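Local coordinates for protein pyrrolysyl-tRNA synthetase (Desulfitobacterium hafniense, PDB 3DSQ) that probably joins pyrrolysine to its cognate tRNA at the expense of ATP, working as a homodimeric class II aminoacyl-tRNA synthetase, at residues K16-R21 with S41-F46; A83-G88 with R151-G156; V90-P95 with P133-L138. All coordinates share one frame; numbering follows the deposited sequence.

Interaction 1. Residues K16-R21 with S41-F46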
# COMPACT_ATOMS: atom_id res chain seq x y z
N LYS B 16 -3.83 16.92 30.30
CA LYS B 16 -3.24 16.48 29.04
C LYS B 16 -3.88 15.19 28.54
O LYS B 16 -4.08 15.03 27.33
CB LYS B 16 -1.72 16.28 29.20
CG LYS B 16 -0.99 15.84 27.93
CD LYS B 16 -1.14 16.85 26.80
CE LYS B 16 -0.39 16.42 25.53
NZ LYS B 16 -0.57 14.96 25.26
N VAL B 17 -4.21 14.28 29.45
CA VAL B 17 -4.81 13.02 29.05
C VAL B 17 -6.26 13.18 28.55
O VAL B 17 -6.69 12.47 27.64
CB VAL B 17 -4.76 11.99 30.19
CG1 VAL B 17 -5.79 12.32 31.26
CG2 VAL B 17 -4.98 10.60 29.62
N GLN B 18 -7.01 14.10 29.15
CA GLN B 18 -8.39 14.36 28.73
C GLN B 18 -8.35 15.02 27.37
O GLN B 18 -9.14 14.68 26.48
CB GLN B 18 -9.08 15.28 29.72
CG GLN B 18 -9.26 14.69 31.08
CD GLN B 18 -9.89 15.66 32.03
OE1 GLN B 18 -9.50 16.83 32.09
NE2 GLN B 18 -10.87 15.20 32.80
N TYR B 19 -7.42 15.96 27.22
CA TYR B 19 -7.24 16.68 25.98
C TYR B 19 -6.91 15.70 24.84
O TYR B 19 -7.49 15.78 23.75
CB TYR B 19 -6.11 17.69 26.15
CG TYR B 19 -5.85 18.57 24.95
CD1 TYR B 19 -6.57 19.75 24.76
CD2 TYR B 19 -4.87 18.24 24.02
CE1 TYR B 19 -6.32 20.58 23.65
CE2 TYR B 19 -4.61 19.05 22.92
CZ TYR B 19 -5.34 20.22 22.74
OH TYR B 19 -5.05 21.04 21.67
N GLN B 20 -5.98 14.78 25.09
CA GLN B 20 -5.59 13.80 24.09
C GLN B 20 -6.76 12.89 23.69
O GLN B 20 -6.92 12.55 22.53
CB GLN B 20 -4.44 12.92 24.59
CG GLN B 20 -3.99 11.90 23.55
CD GLN B 20 -2.96 10.90 24.08
OE1 GLN B 20 -3.26 10.06 24.94
NE2 GLN B 20 -1.75 10.98 23.55
N ARG B 21 -7.54 12.49 24.68
CA ARG B 21 -8.69 11.63 24.45
C ARG B 21 -9.72 12.35 23.55
O ARG B 21 -10.21 11.78 22.57
CB ARG B 21 -9.32 11.26 25.81
CG ARG B 21 -10.57 10.37 25.73
CD ARG B 21 -10.36 9.17 24.84
NE ARG B 21 -11.46 8.21 24.95
CZ ARG B 21 -11.56 7.10 24.22
NH1 ARG B 21 -10.64 6.80 23.32
NH2 ARG B 21 -12.59 6.28 24.41
N SER B 41 -16.02 19.72 38.15
CA SER B 41 -16.96 20.15 37.12
C SER B 41 -16.37 19.83 35.74
O SER B 41 -17.09 19.44 34.82
CB SER B 41 -17.22 21.65 37.23
OG SER B 41 -17.69 21.98 38.53
N ARG B 42 -15.06 19.98 35.61
CA ARG B 42 -14.39 19.70 34.35
C ARG B 42 -14.39 18.20 34.06
O ARG B 42 -14.70 17.78 32.95
CB ARG B 42 -12.95 20.23 34.39
CG ARG B 42 -11.99 19.53 33.45
CD ARG B 42 -11.04 18.68 34.26
NE ARG B 42 -9.75 19.35 34.43
CZ ARG B 42 -8.86 19.04 35.36
NH1 ARG B 42 -9.10 18.08 36.24
NH2 ARG B 42 -7.71 19.70 35.40
N ASP B 43 -14.06 17.40 35.07
CA ASP B 43 -14.05 15.96 34.90
C ASP B 43 -15.46 15.52 34.50
O ASP B 43 -15.63 14.69 33.61
CB ASP B 43 -13.62 15.28 36.21
CG ASP B 43 -12.16 15.54 36.56
OD1 ASP B 43 -11.49 16.31 35.84
OD2 ASP B 43 -11.66 14.97 37.56
N ARG B 44 -16.46 16.10 35.15
CA ARG B 44 -17.85 15.77 34.84
C ARG B 44 -18.16 16.11 33.38
O ARG B 44 -18.72 15.30 32.65
CB ARG B 44 -18.79 16.56 35.76
CG ARG B 44 -20.23 16.57 35.29
CD ARG B 44 -20.97 17.76 35.87
NE ARG B 44 -21.34 17.54 37.25
CZ ARG B 44 -21.65 18.51 38.11
NH1 ARG B 44 -21.61 19.78 37.72
NH2 ARG B 44 -22.00 18.20 39.36
N ALA B 45 -17.80 17.31 32.97
CA ALA B 45 -18.04 17.73 31.61
C ALA B 45 -17.33 16.81 30.63
O ALA B 45 -17.90 16.42 29.61
CB ALA B 45 -17.56 19.15 31.42
N PHE B 46 -16.08 16.46 30.95
CA PHE B 46 -15.28 15.60 30.09
C PHE B 46 -16.01 14.32 29.75
O PHE B 46 -16.06 13.90 28.59
CB PHE B 46 -13.96 15.24 30.78
CG PHE B 46 -13.21 14.17 30.07
CD1 PHE B 46 -12.56 14.44 28.87
CD2 PHE B 46 -13.18 12.88 30.58
CE1 PHE B 46 -11.89 13.43 28.19
CE2 PHE B 46 -12.51 11.86 29.91
CZ PHE B 46 -11.87 12.14 28.71
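Q18 lays its side chain against F46 and carries its amide on to R42 and D43, an instance of one long residue serving both an apolar and a polar partner. Q18 CG is anti to its own carbonyl carbon (chi1 -66°) and sits above the centre of the F46 ring, 4.0 Å from the centroid, in a CH-pi contact. Q18 CB is 3.7 Å from F46 CD1. At the tip, NE2 of Q18 gives a weak bond of 3.3 Å to OD1 of D43, their amide and carboxylate planes almost perpendicular. NH1 of R42 holds the same OD1 of D43 in a salt bridge of 3.0 Å, nearly straight, while NE of R42 bonds to the backbone O of F13. OE1 of Q18 touches CD of R42 but takes its hydrogen bond from the backbone N of T15. One turn further on, R21 brings CG to the edge of the F46 ring, 3.7 Å from CZ, before its guanidinium turns away to a salt bridge with E50. Helix 16-24 thus lies beside the start of helix 39-68, their local axes 11.6 Å apart and only 20° from parallel, while F36 of the intervening loop packs on R42 and A45.

Interaction 2. Residues A83-G88 with R151-G156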
# COMPACT_ATOMS: atom_id res chain seq x y z
N ALA B 83 -9.55 8.92 -11.49
CA ALA B 83 -9.53 10.27 -12.05
C ALA B 83 -8.30 10.54 -12.91
O ALA B 83 -8.37 11.28 -13.90
CB ALA B 83 -9.64 11.30 -10.94
N LEU B 84 -7.17 9.95 -12.55
CA LEU B 84 -5.95 10.17 -13.33
C LEU B 84 -5.87 9.24 -14.53
O LEU B 84 -5.25 9.56 -15.54
CB LEU B 84 -4.73 10.01 -12.42
CG LEU B 84 -4.63 11.12 -11.37
CD1 LEU B 84 -3.48 10.85 -10.40
CD2 LEU B 84 -4.43 12.44 -12.09
N HIS B 85 -6.50 8.07 -14.41
CA HIS B 85 -6.53 7.10 -15.50
C HIS B 85 -7.36 7.74 -16.62
O HIS B 85 -7.07 7.57 -17.80
CB HIS B 85 -7.22 5.81 -15.04
CG HIS B 85 -6.46 5.05 -14.00
ND1 HIS B 85 -7.07 4.16 -13.14
CD2 HIS B 85 -5.14 5.02 -13.69
CE1 HIS B 85 -6.16 3.62 -12.35
NE2 HIS B 85 -4.98 4.12 -12.67
N GLN B 86 -8.38 8.50 -16.22
CA GLN B 86 -9.27 9.17 -17.17
C GLN B 86 -8.56 10.33 -17.85
O GLN B 86 -9.05 10.87 -18.84
CB GLN B 86 -10.54 9.66 -16.45
CG GLN B 86 -11.26 8.54 -15.71
CD GLN B 86 -12.63 8.96 -15.19
OE1 GLN B 86 -12.85 10.11 -14.82
NE2 GLN B 86 -13.56 8.00 -15.14
N GLN B 87 -7.40 10.71 -17.31
CA GLN B 87 -6.63 11.80 -17.89
C GLN B 87 -5.39 11.23 -18.57
O GLN B 87 -4.41 11.94 -18.82
CB GLN B 87 -6.23 12.79 -16.81
CG GLN B 87 -7.42 13.37 -16.06
CD GLN B 87 -8.30 14.25 -16.93
OE1 GLN B 87 -9.45 14.53 -16.59
NE2 GLN B 87 -7.76 14.70 -18.05
N GLY B 88 -5.43 9.93 -18.85
CA GLY B 88 -4.32 9.29 -19.53
C GLY B 88 -3.08 8.94 -18.72
O GLY B 88 -2.11 8.44 -19.28
N ARG B 151 2.98 10.44 -19.14
CA ARG B 151 2.26 10.69 -17.89
C ARG B 151 2.28 9.47 -16.99
O ARG B 151 1.73 8.42 -17.33
CB ARG B 151 0.82 11.11 -18.19
CG ARG B 151 0.74 12.47 -18.85
CD ARG B 151 -0.69 12.99 -18.97
NE ARG B 151 -0.66 14.43 -19.18
CZ ARG B 151 -1.74 15.19 -19.38
NH1 ARG B 151 -2.95 14.64 -19.40
NH2 ARG B 151 -1.59 16.49 -19.55
N ILE B 152 2.90 9.62 -15.82
CA ILE B 152 3.03 8.54 -14.86
C ILE B 152 2.75 8.98 -13.42
O ILE B 152 3.04 10.11 -13.04
CB ILE B 152 4.46 7.96 -14.94
CG1 ILE B 152 4.64 7.23 -16.28
CG2 ILE B 152 4.73 7.05 -13.77
CD1 ILE B 152 3.90 5.94 -16.39
N PHE B 153 2.17 8.09 -12.62
CA PHE B 153 1.92 8.41 -11.22
C PHE B 153 1.92 7.15 -10.37
O PHE B 153 1.76 6.05 -10.89
CB PHE B 153 0.58 9.14 -11.03
CG PHE B 153 -0.62 8.25 -11.08
CD1 PHE B 153 -1.15 7.83 -12.30
CD2 PHE B 153 -1.27 7.85 -9.91
CE1 PHE B 153 -2.30 7.04 -12.35
CE2 PHE B 153 -2.41 7.07 -9.94
CZ PHE B 153 -2.93 6.66 -11.16
N GLU B 154 2.13 7.33 -9.07
CA GLU B 154 2.11 6.23 -8.12
C GLU B 154 1.51 6.73 -6.81
O GLU B 154 1.69 7.87 -6.41
CB GLU B 154 3.52 5.65 -7.86
CG GLU B 154 3.51 4.45 -6.87
CD GLU B 154 4.85 3.70 -6.76
OE1 GLU B 154 4.91 2.68 -6.02
OE2 GLU B 154 5.84 4.11 -7.40
N ILE B 155 0.75 5.86 -6.16
CA ILE B 155 0.13 6.15 -4.88
C ILE B 155 0.72 5.07 -3.99
O ILE B 155 0.52 3.89 -4.26
CB ILE B 155 -1.40 5.95 -4.93
CG1 ILE B 155 -2.04 6.95 -5.90
CG2 ILE B 155 -1.97 6.10 -3.52
CD1 ILE B 155 -3.57 6.85 -5.98
N GLY B 156 1.45 5.44 -2.96
CA GLY B 156 2.02 4.40 -2.13
C GLY B 156 2.72 4.83 -0.87
O GLY B 156 3.12 5.98 -0.70
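The F153 ring receives L84 on one face and H85 at its edge. CD1 of L84 stands 3.9 Å from the ring centroid in a CH-pi contact, displaced toward the rim, and L84 CB lies 3.8 Å from CE1 of F153. H85 brings the CD2-NE2 side of its imidazole to the rim, NE2 lying 3.6 Å from F153 CZ; the two ring planes are inclined at 49°. NE2 of H85 is also hydrogen-bonded to OE1 of Q91, which would help hold the imidazole in this orientation. F153 holds CG in the crowded position between backbone N and carbonyl carbon (chi1 78°), and L175 and L177 of the neighbouring strand also pack on it. An alanine here would probably leave the L84 methyl and the H85 ring without their aromatic partner and open a gap between helix end and sheet. The guanidinium of R151 is a further flat group, and Q87 O lies at its edge, NH1 of R151 bonding to it over 3.1 Å in the planes of both groups. Q87 O is presented by the Schellman motif that ends the helix, with G88 at positive phi. NE of R151 is held by a salt bridge to E179. The chemistry is therefore divided: apolar and aromatic contacts of L84 and H85 with F153 join the last helical turn to strand 150-159, while R151 brings positive charge to the carbonyl-rich helix end, which is likely to be favourable; R190 is close by, and E179 is likely to offset the two positive charges in part.

Interaction 3. Residues V90-P95 with P133-L138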
# COMPACT_ATOMS: atom_id res chain seq x y z
N VAL B 90 -0.60 6.88 -16.49
CA VAL B 90 -0.34 5.47 -16.28
C VAL B 90 0.13 5.25 -14.85
O VAL B 90 1.14 5.81 -14.44
CB VAL B 90 0.77 4.97 -17.22
CG1 VAL B 90 1.19 3.55 -16.82
CG2 VAL B 90 0.26 5.01 -18.68
N GLN B 91 -0.60 4.43 -14.11
CA GLN B 91 -0.25 4.16 -12.72
C GLN B 91 0.82 3.07 -12.62
O GLN B 91 0.75 2.07 -13.33
CB GLN B 91 -1.50 3.75 -11.94
CG GLN B 91 -1.28 3.66 -10.44
CD GLN B 91 -2.56 3.38 -9.69
OE1 GLN B 91 -3.61 3.06 -10.28
NE2 GLN B 91 -2.49 3.49 -8.36
N VAL B 92 1.81 3.28 -11.75
CA VAL B 92 2.86 2.28 -11.55
C VAL B 92 3.00 1.95 -10.07
O VAL B 92 2.58 2.71 -9.21
CB VAL B 92 4.24 2.78 -12.06
CG1 VAL B 92 4.16 3.12 -13.52
CG2 VAL B 92 4.70 4.00 -11.23
N VAL B 93 3.56 0.79 -9.78
CA VAL B 93 3.78 0.35 -8.41
C VAL B 93 5.22 -0.18 -8.32
O VAL B 93 5.59 -1.21 -8.91
CB VAL B 93 2.74 -0.71 -7.98
CG1 VAL B 93 2.82 -1.95 -8.86
CG2 VAL B 93 2.95 -1.06 -6.53
N THR B 94 6.03 0.53 -7.54
CA THR B 94 7.45 0.24 -7.40
C THR B 94 7.92 -0.16 -5.99
O THR B 94 7.19 -0.02 -5.00
CB THR B 94 8.27 1.47 -7.89
OG1 THR B 94 8.00 2.60 -7.06
CG2 THR B 94 7.88 1.85 -9.33
N PRO B 95 9.16 -0.66 -5.88
CA PRO B 95 9.71 -1.08 -4.58
C PRO B 95 9.63 -0.03 -3.48
O PRO B 95 9.86 1.16 -3.71
CB PRO B 95 11.17 -1.42 -4.91
CG PRO B 95 11.13 -1.81 -6.35
CD PRO B 95 10.18 -0.78 -6.94
N PRO B 133 12.71 9.16 -6.61
CA PRO B 133 13.75 8.32 -7.22
C PRO B 133 13.25 7.19 -8.10
O PRO B 133 13.79 6.94 -9.18
CB PRO B 133 14.56 7.82 -6.01
CG PRO B 133 13.62 7.96 -4.85
CD PRO B 133 12.88 9.24 -5.15
N ASN B 134 12.21 6.49 -7.65
CA ASN B 134 11.66 5.39 -8.42
C ASN B 134 10.99 5.86 -9.71
O ASN B 134 11.07 5.18 -10.73
CB ASN B 134 10.66 4.60 -7.57
CG ASN B 134 11.35 3.76 -6.52
OD1 ASN B 134 12.58 3.83 -6.35
ND2 ASN B 134 10.57 2.94 -5.81
N LEU B 135 10.32 7.00 -9.65
CA LEU B 135 9.65 7.53 -10.84
C LEU B 135 10.70 8.06 -11.82
O LEU B 135 10.52 8.01 -13.04
CB LEU B 135 8.66 8.64 -10.44
CG LEU B 135 7.50 8.23 -9.52
CD1 LEU B 135 6.56 9.41 -9.31
CD2 LEU B 135 6.73 7.06 -10.12
N TYR B 136 11.82 8.55 -11.29
CA TYR B 136 12.91 9.04 -12.13
C TYR B 136 13.39 7.87 -12.97
O TYR B 136 13.62 7.99 -14.18
CB TYR B 136 14.06 9.53 -11.26
CG TYR B 136 14.23 11.03 -11.21
CD1 TYR B 136 14.42 11.68 -9.99
CD2 TYR B 136 14.26 11.80 -12.38
CE1 TYR B 136 14.65 13.06 -9.93
CE2 TYR B 136 14.49 13.18 -12.34
CZ TYR B 136 14.68 13.80 -11.11
OH TYR B 136 14.94 15.15 -11.05
N THR B 137 13.55 6.72 -12.31
CA THR B 137 14.02 5.50 -12.95
C THR B 137 13.06 5.09 -14.07
O THR B 137 13.49 4.85 -15.20
CB THR B 137 14.16 4.37 -11.90
OG1 THR B 137 15.11 4.78 -10.90
CG2 THR B 137 14.64 3.08 -12.54
N LEU B 138 11.77 5.03 -13.76
CA LEU B 138 10.78 4.66 -14.77
C LEU B 138 10.77 5.66 -15.93
O LEU B 138 10.53 5.28 -17.07
CB LEU B 138 9.39 4.56 -14.15
CG LEU B 138 9.18 3.37 -13.20
CD1 LEU B 138 7.69 3.13 -12.99
CD2 LEU B 138 9.80 2.13 -13.81
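The run from helix 72-85 into V92, T94 and P95 resembles motif 1 of the class II synthetases, the helix and strand that end in a proline at the dimer interface; here it meets N134, L135 and L138 of helix 132-142. The polar half of the contact hangs on a single nitrogen. ND2 of N134 donates to OG1 of T94 over 2.9 Å, at 154° and close to the plane of its own amide, and also makes a weak, bent bond of 2.8 Å to the backbone O of P95. The two side chains of T94 and N134 run past each other in opposite directions. OG1 of T94 is further hydrogen-bonded to E154 on strand 150-159, so this buried hydroxyl links helix, loop and sheet. The chi1 of T94 (64°) puts OG1 between backbone N and carbonyl carbon and leaves CG2 beside the N, where it meets L138 CD1 tip to tip. The backbone O of T94 accepts a hydrogen bond from NH1 of R275 of the second subunit. The apolar half belongs to V92, whose CG2 lies 3.8 Å from CD2 of L135. L138 also comes at this valine tip to tip, and its CD1 methyl rests at the fork of the side chain, 3.6 Å from both CG1 and CG2 of V92.

From the N terminus, interaction 1 comes first, closing a short, partly helical connection of 19 residues and pairing helix 16-24 with the start of helix 39-68. It is complete before the others begin and lies across the chain's centre from them, about 45 Å from interaction 2 and about 47 Å from interaction 3 between centres. Interaction 2 then joins the end of helix 72-85 to strand 150-159, spanning 62 residues, and interaction 3 nests inside that loop, bringing helix 132-142 onto 90-95. The two nested contacts have centres about 12 Å apart and share one sheet, where strand 90-91 lies parallel to 150-159; both also touch the second subunit.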